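Local coordinates for NO-binding heme-dependent sensor protein (Shewanella oneidensis, PDB 4U9B) that probably senses nitric oxide through a bound heme, as a haem-NO-binding (H-NOX) domain that also carries a zinc site, at residues A[144-149]-A[157-162]; A[89-94]-A[174-179]; A[104-107]-A[112-115]. One frame throughout, in Å; residues are numbered along the deposited sequence.

Contact 1: A[144-149]-A[157-162]. With ZN (zinc ion), chain D; HEM (protoporphyrin IX containing Fe), chain B.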
loop_
_atom_site.group_PDB
_atom_site.type_symbol
_atom_site.label_atom_id
_atom_site.label_comp_id
_atom_site.label_asym_id
_atom_site.label_seq_id
_atom_site.Cartn_x
_atom_site.Cartn_y
_atom_site.Cartn_z
ATOM N N GLY A 144 3.142 -4.886 -2.999
ATOM C CA GLY A 144 2.821 -5.582 -1.766
ATOM C C GLY A 144 1.326 -5.758 -1.576
ATOM O O GLY A 144 0.861 -6.847 -1.238
ATOM N N LEU A 145 0.575 -4.685 -1.800
ATOM C CA LEU A 145 -0.882 -4.718 -1.670
ATOM C C LEU A 145 -1.523 -5.719 -2.628
ATOM O O LEU A 145 -2.514 -6.367 -2.288
ATOM C CB LEU A 145 -1.464 -3.325 -1.912
ATOM C CG LEU A 145 -1.380 -2.384 -0.710
ATOM C CD1 LEU A 145 -1.458 -0.935 -1.144
ATOM C CD2 LEU A 145 -2.485 -2.710 0.277
ATOM N N LEU A 146 -0.961 -5.836 -3.825
ATOM C CA LEU A 146 -1.468 -6.787 -4.806
ATOM C C LEU A 146 -1.272 -8.214 -4.313
ATOM O O LEU A 146 -2.164 -9.051 -4.448
ATOM C CB LEU A 146 -0.779 -6.584 -6.156
ATOM C CG LEU A 146 -1.225 -5.334 -6.920
ATOM C CD1 LEU A 146 -0.200 -4.957 -7.976
ATOM C CD2 LEU A 146 -2.590 -5.563 -7.563
ATOM N N PHE A 147 -0.109 -8.489 -3.733
ATOM C CA PHE A 147 0.152 -9.805 -3.165
ATOM C C PHE A 147 -0.775 -10.058 -1.980
ATOM O O PHE A 147 -1.243 -11.177 -1.773
ATOM C CB PHE A 147 1.615 -9.932 -2.735
ATOM C CG PHE A 147 2.559 -10.214 -3.868
ATOM C CD1 PHE A 147 2.542 -11.444 -4.510
ATOM C CD2 PHE A 147 3.475 -9.263 -4.282
ATOM C CE1 PHE A 147 3.412 -11.711 -5.550
ATOM C CE2 PHE A 147 4.352 -9.529 -5.322
ATOM C CZ PHE A 147 4.317 -10.754 -5.955
ATOM N N GLY A 148 -1.037 -9.010 -1.205
ATOM C CA GLY A 148 -1.956 -9.109 -0.087
ATOM C C GLY A 148 -3.356 -9.447 -0.563
ATOM O O GLY A 148 -4.035 -10.294 0.019
ATOM N N ALA A 149 -3.784 -8.779 -1.629
ATOM C CA ALA A 149 -5.098 -9.020 -2.212
ATOM C C ALA A 149 -5.173 -10.430 -2.783
ATOM O O ALA A 149 -6.213 -11.079 -2.719
ATOM C CB ALA A 149 -5.395 -7.995 -3.292
ATOM N N ILE A 157 -0.131 -15.475 -7.573
ATOM C CA ILE A 157 0.235 -14.548 -8.639
ATOM C C ILE A 157 1.745 -14.377 -8.769
ATOM O O ILE A 157 2.509 -14.713 -7.863
ATOM C CB ILE A 157 -0.400 -13.150 -8.426
ATOM C CG1 ILE A 157 0.126 -12.485 -7.146
ATOM C CG2 ILE A 157 -1.916 -13.263 -8.375
ATOM C CD1 ILE A 157 -0.170 -10.998 -7.067
ATOM N N GLN A 158 2.151 -13.855 -9.922
ATOM C CA GLN A 158 3.521 -13.430 -10.166
ATOM C C GLN A 158 3.443 -12.009 -10.713
ATOM O O GLN A 158 2.513 -11.689 -11.455
ATOM C CB GLN A 158 4.223 -14.368 -11.153
ATOM C CG GLN A 158 5.627 -14.773 -10.754
ATOM C CD GLN A 158 6.196 -15.851 -11.660
ATOM O OE1 GLN A 158 5.744 -16.030 -12.793
ATOM N NE2 GLN A 158 7.186 -16.583 -11.161
ATOM N N ILE A 159 4.392 -11.156 -10.335
ATOM C CA ILE A 159 4.398 -9.772 -10.799
ATOM C C ILE A 159 5.718 -9.415 -11.469
ATOM O O ILE A 159 6.794 -9.605 -10.898
ATOM C CB ILE A 159 4.131 -8.779 -9.643
ATOM C CG1 ILE A 159 2.756 -9.063 -9.027
ATOM C CG2 ILE A 159 4.209 -7.324 -10.145
ATOM C CD1 ILE A 159 2.352 -8.122 -7.906
ATOM N N SER A 160 5.613 -8.902 -12.692
ATOM C CA SER A 160 6.743 -8.317 -13.397
ATOM C C SER A 160 6.625 -6.804 -13.311
ATOM O O SER A 160 5.584 -6.233 -13.619
ATOM C CB SER A 160 6.785 -8.772 -14.855
ATOM O OG SER A 160 6.948 -10.179 -14.940
ATOM N N HIS A 161 7.707 -6.168 -12.886
ATOM C CA HIS A 161 7.726 -4.743 -12.598
ATOM C C HIS A 161 8.905 -4.145 -13.367
ATOM O O HIS A 161 9.873 -3.668 -12.774
ATOM C CB HIS A 161 7.839 -4.545 -11.081
ATOM C CG HIS A 161 7.698 -3.129 -10.615
ATOM N ND1 HIS A 161 7.389 -2.817 -9.308
ATOM C CD2 HIS A 161 7.849 -1.946 -11.258
ATOM C CE1 HIS A 161 7.345 -1.504 -9.168
ATOM N NE2 HIS A 161 7.623 -0.953 -10.336
ATOM N N ASP A 162 8.811 -4.185 -14.697
ATOM C CA ASP A 162 9.962 -3.943 -15.569
ATOM C C ASP A 162 10.083 -2.497 -16.054
ATOM O O ASP A 162 11.090 -2.123 -16.656
ATOM C CB ASP A 162 9.907 -4.880 -16.778
ATOM C CG ASP A 162 10.046 -6.344 -16.394
ATOM O OD1 ASP A 162 10.738 -6.642 -15.396
ATOM O OD2 ASP A 162 9.468 -7.201 -17.091
HETATM ZN ZN ZN D . 8.092 1.008 -9.663
HETATM C CHA HEM B . -3.245 4.491 -0.588
HETATM C CHB HEM B . -2.643 1.057 -3.945
HETATM C CHC HEM B . -6.444 -1.363 -2.218
HETATM C CHD HEM B . -7.695 2.605 0.274
HETATM C C1A HEM B . -2.661 3.666 -1.519
HETATM C C2A HEM B . -1.263 3.655 -1.899
HETATM C C3A HEM B . -1.106 2.702 -2.824
HETATM C C4A HEM B . -2.389 2.081 -3.061
HETATM C CMA HEM B . 0.201 2.306 -3.532
HETATM C CAA HEM B . -0.153 4.576 -1.340
HETATM C CBA HEM B . -0.346 6.018 -1.816
HETATM C CGA HEM B . 0.307 6.297 -3.152
HETATM O O1A HEM B . 0.229 7.468 -3.618
HETATM O O2A HEM B . 0.908 5.375 -3.765
HETATM C C1B HEM B . -3.576 0.070 -3.745
HETATM C C2B HEM B . -3.609 -1.214 -4.409
HETATM C C3B HEM B . -4.676 -1.888 -3.940
HETATM C C4B HEM B . -5.323 -1.047 -2.949
HETATM C CMB HEM B . -2.568 -1.618 -5.478
HETATM C CAB HEM B . -5.192 -3.307 -4.279
HETATM C CBB HEM B . -4.439 -4.257 -4.842
HETATM C C1C HEM B . -7.128 -0.497 -1.389
HETATM C C2C HEM B . -8.344 -0.801 -0.672
HETATM C C3C HEM B . -8.720 0.283 0.018
HETATM C C4C HEM B . -7.731 1.324 -0.235
HETATM C CMC HEM B . -9.071 -2.161 -0.722
HETATM C CAC HEM B . -9.983 0.327 0.917
HETATM C CBC HEM B . -10.501 1.461 1.403
HETATM C C1D HEM B . -6.585 3.418 0.352
HETATM C C2D HEM B . -6.469 4.548 1.243
HETATM C C3D HEM B . -5.085 5.135 0.975
HETATM C C4D HEM B . -4.500 4.307 -0.052
HETATM C CMD HEM B . -7.511 5.051 2.260
HETATM C CAD HEM B . -4.438 6.352 1.656
HETATM C CBD HEM B . -4.771 7.627 0.887
HETATM C CGD HEM B . -4.115 8.793 1.578
HETATM O O1D HEM B . -3.148 8.551 2.341
HETATM O O2D HEM B . -4.550 9.958 1.368
HETATM N NA HEM B . -3.319 2.686 -2.243
HETATM N NB HEM B . -4.628 0.140 -2.862
HETATM N NC HEM B . -6.783 0.810 -1.099
HETATM N ND HEM B . -5.411 3.308 -0.393
HETATM FE FE HEM B . -5.130 1.840 -1.799
#
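In the apolar layer between helix 139-152 and the antiparallel sheet of the H-NOX fold, Leu146 and Phe147 of the helix meet Ile157 and Ile159 of the edge strand. The two segments run nearly antiparallel, their axes 9.5 Å apart, and no hydrogen bond joins them. Phe147 and Ile159 reach in from opposite directions, so that Ile159 lays its terminal methyl on one ring face: CD1 is 4.0 Å from the centroid of the Phe147 ring and 27° off the ring normal, a CH-pi contact. The same CD1 meets Leu146 CB at 3.9 Å, with the two side chains crossing at about a right angle. Ile157 approaches the ring obliquely, CG1 lying 3.7 Å from Phe147 CD1. Its CG1 occupies the crowded position between backbone N and carbonyl carbon (chi1 64°), which brings CD1 within 3.8 Å of Leu146 O. On the heme side, Leu145 CD1 sits 3.5 Å from heme C1B, and Leu146 CD2 touches the vinyl carbon CBB. Farther along the strand His161 NE2 binds the zinc ion at 2.1 Å, together with Cys139, Cys164 and Cys172, while Glu143 of the helix takes a hydrogen bond with His161 ND1. Helix 62-80 packs on Leu145, Phe147 and Ala149, helix 91-96 on Leu146, Ala149 and Ile157, and strand 172-179 lies beside the edge strand.

Contact 2: A[89-94]-A[174-179]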
loop_
_atom_site.group_PDB
_atom_site.type_symbol
_atom_site.label_atom_id
_atom_site.label_comp_id
_atom_site.label_asym_id
_atom_site.label_seq_id
_atom_site.Cartn_x
_atom_site.Cartn_y
_atom_site.Cartn_z
ATOM N N ASP A 89 -15.733 -10.315 -6.131
ATOM C CA ASP A 89 -15.863 -11.766 -6.030
ATOM C C ASP A 89 -14.535 -12.493 -6.218
ATOM O O ASP A 89 -14.394 -13.649 -5.814
ATOM C CB ASP A 89 -16.868 -12.275 -7.066
ATOM C CG ASP A 89 -18.303 -11.949 -6.700
ATOM O OD1 ASP A 89 -18.681 -12.150 -5.526
ATOM O OD2 ASP A 89 -19.054 -11.491 -7.588
ATOM N N ASP A 90 -13.567 -11.824 -6.837
ATOM C CA ASP A 90 -12.281 -12.449 -7.126
ATOM C C ASP A 90 -11.164 -11.423 -7.279
ATOM O O ASP A 90 -11.410 -10.216 -7.319
ATOM C CB ASP A 90 -12.384 -13.302 -8.394
ATOM C CG ASP A 90 -12.981 -12.543 -9.565
ATOM O OD1 ASP A 90 -12.463 -11.461 -9.908
ATOM O OD2 ASP A 90 -13.976 -13.029 -10.141
ATOM N N PHE A 91 -9.937 -11.925 -7.369
ATOM C CA PHE A 91 -8.746 -11.083 -7.441
ATOM C C PHE A 91 -8.769 -10.137 -8.639
ATOM O O PHE A 91 -8.511 -8.943 -8.493
ATOM C CB PHE A 91 -7.498 -11.965 -7.493
ATOM C CG PHE A 91 -6.216 -11.203 -7.677
ATOM C CD1 PHE A 91 -5.620 -10.552 -6.609
ATOM C CD2 PHE A 91 -5.596 -11.153 -8.914
ATOM C CE1 PHE A 91 -4.438 -9.854 -6.775
ATOM C CE2 PHE A 91 -4.412 -10.460 -9.087
ATOM C CZ PHE A 91 -3.832 -9.808 -8.016
ATOM N N THR A 92 -9.086 -10.665 -9.818
ATOM C CA THR A 92 -9.078 -9.860 -11.037
ATOM C C THR A 92 -10.070 -8.704 -10.948
ATOM O O THR A 92 -9.772 -7.588 -11.379
ATOM C CB THR A 92 -9.406 -10.712 -12.278
ATOM O OG1 THR A 92 -8.420 -11.739 -12.431
ATOM C CG2 THR A 92 -9.429 -9.855 -13.542
ATOM N N SER A 93 -11.247 -8.977 -10.390
ATOM C CA SER A 93 -12.282 -7.960 -10.242
ATOM C C SER A 93 -11.800 -6.814 -9.357
ATOM O O SER A 93 -12.036 -5.645 -9.659
ATOM C CB SER A 93 -13.559 -8.568 -9.654
ATOM O OG SER A 93 -13.949 -9.730 -10.365
ATOM N N LEU A 94 -11.122 -7.159 -8.265
ATOM C CA LEU A 94 -10.608 -6.157 -7.333
ATOM C C LEU A 94 -9.592 -5.252 -8.018
ATOM O O LEU A 94 -9.711 -4.029 -7.969
ATOM C CB LEU A 94 -9.975 -6.829 -6.110
ATOM C CG LEU A 94 -9.583 -5.909 -4.944
ATOM C CD1 LEU A 94 -9.616 -6.679 -3.633
ATOM C CD2 LEU A 94 -8.200 -5.282 -5.139
ATOM N N LEU A 174 3.213 -2.790 -13.764
ATOM C CA LEU A 174 3.185 -4.059 -13.056
ATOM C C LEU A 174 2.328 -5.051 -13.826
ATOM O O LEU A 174 1.110 -4.896 -13.910
ATOM C CB LEU A 174 2.647 -3.880 -11.633
ATOM C CG LEU A 174 3.609 -3.252 -10.615
ATOM C CD1 LEU A 174 3.927 -1.809 -10.960
ATOM C CD2 LEU A 174 3.035 -3.344 -9.211
ATOM N N ILE A 175 2.975 -6.058 -14.401
ATOM C CA ILE A 175 2.268 -7.112 -15.113
ATOM C C ILE A 175 1.989 -8.249 -14.145
ATOM O O ILE A 175 2.912 -8.860 -13.606
ATOM C CB ILE A 175 3.072 -7.637 -16.319
ATOM C CG1 ILE A 175 3.470 -6.483 -17.243
ATOM C CG2 ILE A 175 2.274 -8.695 -17.079
ATOM C CD1 ILE A 175 2.308 -5.636 -17.735
ATOM N N ILE A 176 0.709 -8.517 -13.931
ATOM C CA ILE A 176 0.274 -9.549 -13.003
ATOM C C ILE A 176 -0.189 -10.786 -13.766
ATOM O O ILE A 176 -1.094 -10.710 -14.599
ATOM C CB ILE A 176 -0.872 -9.045 -12.105
ATOM C CG1 ILE A 176 -0.498 -7.709 -11.453
ATOM C CG2 ILE A 176 -1.208 -10.077 -11.032
ATOM C CD1 ILE A 176 -1.694 -6.894 -11.028
ATOM N N GLU A 177 0.449 -11.916 -13.479
ATOM C CA GLU A 177 0.049 -13.197 -14.045
ATOM C C GLU A 177 -0.558 -14.075 -12.960
ATOM O O GLU A 177 0.091 -14.372 -11.957
ATOM C CB GLU A 177 1.242 -13.904 -14.689
ATOM C CG GLU A 177 0.878 -15.214 -15.373
ATOM C CD GLU A 177 2.058 -15.854 -16.075
ATOM O OE1 GLU A 177 2.135 -15.754 -17.317
ATOM O OE2 GLU A 177 2.906 -16.458 -15.387
ATOM N N LEU A 178 -1.811 -14.471 -13.160
ATOM C CA LEU A 178 -2.463 -15.413 -12.263
ATOM C C LEU A 178 -2.012 -16.826 -12.602
ATOM O O LEU A 178 -1.952 -17.202 -13.772
ATOM C CB LEU A 178 -3.987 -15.303 -12.362
ATOM C CG LEU A 178 -4.642 -14.120 -11.642
ATOM C CD1 LEU A 178 -4.332 -12.801 -12.334
ATOM C CD2 LEU A 178 -6.148 -14.334 -11.541
ATOM N N GLN A 179 -1.690 -17.600 -11.571
ATOM C CA GLN A 179 -1.218 -18.966 -11.749
ATOM C C GLN A 179 -2.011 -19.922 -10.865
ATOM O O GLN A 179 -2.899 -19.500 -10.124
ATOM C CB GLN A 179 0.275 -19.053 -11.436
ATOM C CG GLN A 179 1.125 -18.123 -12.292
ATOM C CD GLN A 179 2.598 -18.197 -11.952
ATOM O OE1 GLN A 179 2.979 -18.676 -10.885
ATOM N NE2 GLN A 179 3.439 -17.723 -12.864
#
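Phe91, at the start of helix 91-96, packs against Ile176 and Leu178 of strand 172-179, setting its helix onto the antiparallel sheet of the H-NOX fold beside helix 139-152. The contact is apolar and is made at the ring edge. Ile176 CG2 comes near the ring plane, 3.8 Å from Phe91 CE2, and Leu178 CD1 meets the same edge 4.0 Å from Phe91 CD2. Both aliphatic chains run oblique to the phenylalanine, whose CG stands opposite the backbone N (chi1 175°), sending the ring out toward the strand. Replacing Phe91 with an alanine would probably open a gap beside Ile176 CG2 and Leu178 CD1, leaving these methyls without the ring edge they rest on. One mixed contact adds to this: Leu178 CD2 lies 3.6 Å from Thr92 OG1. Ala150 and Ile157 also touch Phe91, and Ile128 of the next strand touches Thr92, Ile176 and Leu178. No hydrogen bond crosses between the two segments. Asp90 is the N-cap of the helix, its OD1 accepting from Ser93 N at 2.8 Å. On the strand, Gln179 NE2 donates to the anti lone pair of Glu177 OE2 at 2.9 Å and 164°, with the acceptor almost in the plane of the amide.

Contact 3: A[104-107]-A[112-115]. With HEM (protoporphyrin IX containing Fe), chain B.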
loop_
_atom_site.group_PDB
_atom_site.type_symbol
_atom_site.label_atom_id
_atom_site.label_comp_id
_atom_site.label_asym_id
_atom_site.label_seq_id
_atom_site.Cartn_x
_atom_site.Cartn_y
_atom_site.Cartn_z
ATOM N N LEU A 104 -13.367 5.644 -5.913
ATOM C CA LEU A 104 -14.642 6.261 -5.568
ATOM C C LEU A 104 -14.968 6.114 -4.091
ATOM O O LEU A 104 -15.293 7.093 -3.418
ATOM C CB LEU A 104 -15.779 5.646 -6.393
ATOM C CG LEU A 104 -17.168 6.193 -6.051
ATOM C CD1 LEU A 104 -17.296 7.626 -6.525
ATOM C CD2 LEU A 104 -18.259 5.332 -6.635
ATOM N N GLU A 105 -14.907 4.883 -3.594
ATOM C CA GLU A 105 -15.314 4.607 -2.222
ATOM C C GLU A 105 -14.393 5.291 -1.216
ATOM O O GLU A 105 -14.838 5.703 -0.146
ATOM C CB GLU A 105 -15.354 3.097 -1.965
ATOM C CG GLU A 105 -16.346 2.328 -2.845
ATOM C CD GLU A 105 -17.773 2.844 -2.736
ATOM O OE1 GLU A 105 -18.133 3.408 -1.683
ATOM O OE2 GLU A 105 -18.537 2.682 -3.711
ATOM N N VAL A 106 -13.113 5.419 -1.552
ATOM C CA VAL A 106 -12.181 6.119 -0.672
ATOM C C VAL A 106 -12.510 7.607 -0.635
ATOM O O VAL A 106 -12.444 8.231 0.418
ATOM C CB VAL A 106 -10.712 5.927 -1.111
ATOM C CG1 VAL A 106 -9.775 6.851 -0.323
ATOM C CG2 VAL A 106 -10.292 4.476 -0.923
ATOM N N ASN A 107 -12.860 8.178 -1.783
ATOM C CA ASN A 107 -13.189 9.598 -1.838
ATOM C C ASN A 107 -14.530 9.900 -1.179
ATOM O O ASN A 107 -14.790 11.035 -0.766
ATOM C CB ASN A 107 -13.188 10.090 -3.284
ATOM C CG ASN A 107 -11.815 10.549 -3.736
ATOM O OD1 ASN A 107 -11.391 11.662 -3.429
ATOM N ND2 ASN A 107 -11.110 9.690 -4.461
ATOM N N GLU A 112 -10.519 14.591 0.977
ATOM C CA GLU A 112 -9.347 14.918 0.166
ATOM C C GLU A 112 -8.200 13.921 0.342
ATOM O O GLU A 112 -7.101 14.296 0.757
ATOM C CB GLU A 112 -8.865 16.331 0.496
ATOM C CG GLU A 112 -9.830 17.420 0.054
ATOM C CD GLU A 112 -9.271 18.818 0.244
ATOM O OE1 GLU A 112 -8.206 18.957 0.883
ATOM O OE2 GLU A 112 -9.895 19.780 -0.251
ATOM N N PRO A 113 -8.450 12.647 0.015
ATOM C CA PRO A 113 -7.395 11.634 0.097
ATOM C C PRO A 113 -6.352 11.841 -0.990
ATOM O O PRO A 113 -6.652 12.492 -1.992
ATOM C CB PRO A 113 -8.155 10.323 -0.106
ATOM C CG PRO A 113 -9.303 10.703 -0.977
ATOM C CD PRO A 113 -9.690 12.105 -0.569
ATOM N N SER A 114 -5.151 11.306 -0.788
ATOM C CA SER A 114 -4.095 11.356 -1.793
ATOM C C SER A 114 -3.843 9.952 -2.325
ATOM O O SER A 114 -3.052 9.190 -1.768
ATOM C CB SER A 114 -2.812 11.950 -1.209
ATOM O OG SER A 114 -3.002 13.312 -0.864
ATOM N N LEU A 115 -4.539 9.620 -3.406
ATOM C CA LEU A 115 -4.480 8.286 -3.977
ATOM C C LEU A 115 -3.534 8.256 -5.165
ATOM O O LEU A 115 -3.353 9.264 -5.847
ATOM C CB LEU A 115 -5.875 7.826 -4.405
ATOM C CG LEU A 115 -6.857 7.534 -3.271
ATOM C CD1 LEU A 115 -8.264 7.383 -3.824
ATOM C CD2 LEU A 115 -6.441 6.285 -2.509
HETATM C CHA HEM B . -3.245 4.491 -0.588
HETATM C CHB HEM B . -2.643 1.057 -3.945
HETATM C CHC HEM B . -6.444 -1.363 -2.218
HETATM C CHD HEM B . -7.695 2.605 0.274
HETATM C C1A HEM B . -2.661 3.666 -1.519
HETATM C C2A HEM B . -1.263 3.655 -1.899
HETATM C C3A HEM B . -1.106 2.702 -2.824
HETATM C C4A HEM B . -2.389 2.081 -3.061
HETATM C CMA HEM B . 0.201 2.306 -3.532
HETATM C CAA HEM B . -0.153 4.576 -1.340
HETATM C CBA HEM B . -0.346 6.018 -1.816
HETATM C CGA HEM B . 0.307 6.297 -3.152
HETATM O O1A HEM B . 0.229 7.468 -3.618
HETATM O O2A HEM B . 0.908 5.375 -3.765
HETATM C C1B HEM B . -3.576 0.070 -3.745
HETATM C C2B HEM B . -3.609 -1.214 -4.409
HETATM C C3B HEM B . -4.676 -1.888 -3.940
HETATM C C4B HEM B . -5.323 -1.047 -2.949
HETATM C CMB HEM B . -2.568 -1.618 -5.478
HETATM C CAB HEM B . -5.192 -3.307 -4.279
HETATM C CBB HEM B . -4.439 -4.257 -4.842
HETATM C C1C HEM B . -7.128 -0.497 -1.389
HETATM C C2C HEM B . -8.344 -0.801 -0.672
HETATM C C3C HEM B . -8.720 0.283 0.018
HETATM C C4C HEM B . -7.731 1.324 -0.235
HETATM C CMC HEM B . -9.071 -2.161 -0.722
HETATM C CAC HEM B . -9.983 0.327 0.917
HETATM C CBC HEM B . -10.501 1.461 1.403
HETATM C C1D HEM B . -6.585 3.418 0.352
HETATM C C2D HEM B . -6.469 4.548 1.243
HETATM C C3D HEM B . -5.085 5.135 0.975
HETATM C C4D HEM B . -4.500 4.307 -0.052
HETATM C CMD HEM B . -7.511 5.051 2.260
HETATM C CAD HEM B . -4.438 6.352 1.656
HETATM C CBD HEM B . -4.771 7.627 0.887
HETATM C CGD HEM B . -4.115 8.793 1.578
HETATM O O1D HEM B . -3.148 8.551 2.341
HETATM O O2D HEM B . -4.550 9.958 1.368
HETATM N NA HEM B . -3.319 2.686 -2.243
HETATM N NB HEM B . -4.628 0.140 -2.862
HETATM N NC HEM B . -6.783 0.810 -1.099
HETATM N ND HEM B . -5.411 3.308 -0.393
HETATM FE FE HEM B . -5.130 1.840 -1.799
#
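Asn107 and Pro113 cross at about a right angle, the amide oxygen set against the proline ring: Asn107 OD1 lies 3.4 Å from Pro113 CD and equally near CG. The other branch of the amide runs alongside Leu115, Asn107 ND2 standing 3.7 Å from Leu115 CD1. Val106 lies between this pair and the heme. Its CG1, turned opposite the backbone N (chi1 171°), touches Pro113 CB at 3.8 Å and meets Leu115 CD1 tip to tip at 3.9 Å. The torsion leaves the second methyl for the cofactor, and Val106 CG2 is 3.4 Å from the methine carbon CHD of the heme. Leu115 likewise divides its methyls: CD1 faces the helix, while CD2 covers the porphyrin 3.7 Å from heme C4D. Helix 98-109 and the loop that follows it thus form one wall of the H-NOX heme pocket, both resting on the same porphyrin face. Nitric oxide is bound here too, and Leu115 touches it. The loop is held to the heme by its backbone: Ser114 N donates to propionate oxygen O2D at 2.6 Å in a nearly straight bond, 172°. Lys2 N, Tyr132, Ser134 and Arg136 supply further hydrogen bonds to the cofactor. Asn107 is steadied from within its own helix, since ND2 donates to the carbonyl oxygen of His103, the residue that can bind the heme iron axially but is not bound to it in this model. One residue before Val106, Glu105 turns its carboxylate to salt bridges with Lys87 and Lys108.

Overall arrangement
From the N terminus, the chain first reaches 89-94, the opening half of contact 2, which stays open for 79 residues. Helix 98-109 follows, and contact 3 closes a short loop between 104-107 and 112-115 before strand 117-122 begins. After two strands, contact 1 joins helix 139-152 to strand 156-163 across a short connection. Strand 172-179 then completes contact 2, so contacts 1 and 3 are both nested inside its loop, in series and without crossing. Contacts 1 and 2 adjoin through neighbouring strands, their centres about 9 Å apart. Contact 3 lies about 22 Å from either centre, yet it and contact 1 touch opposite faces of the same heme.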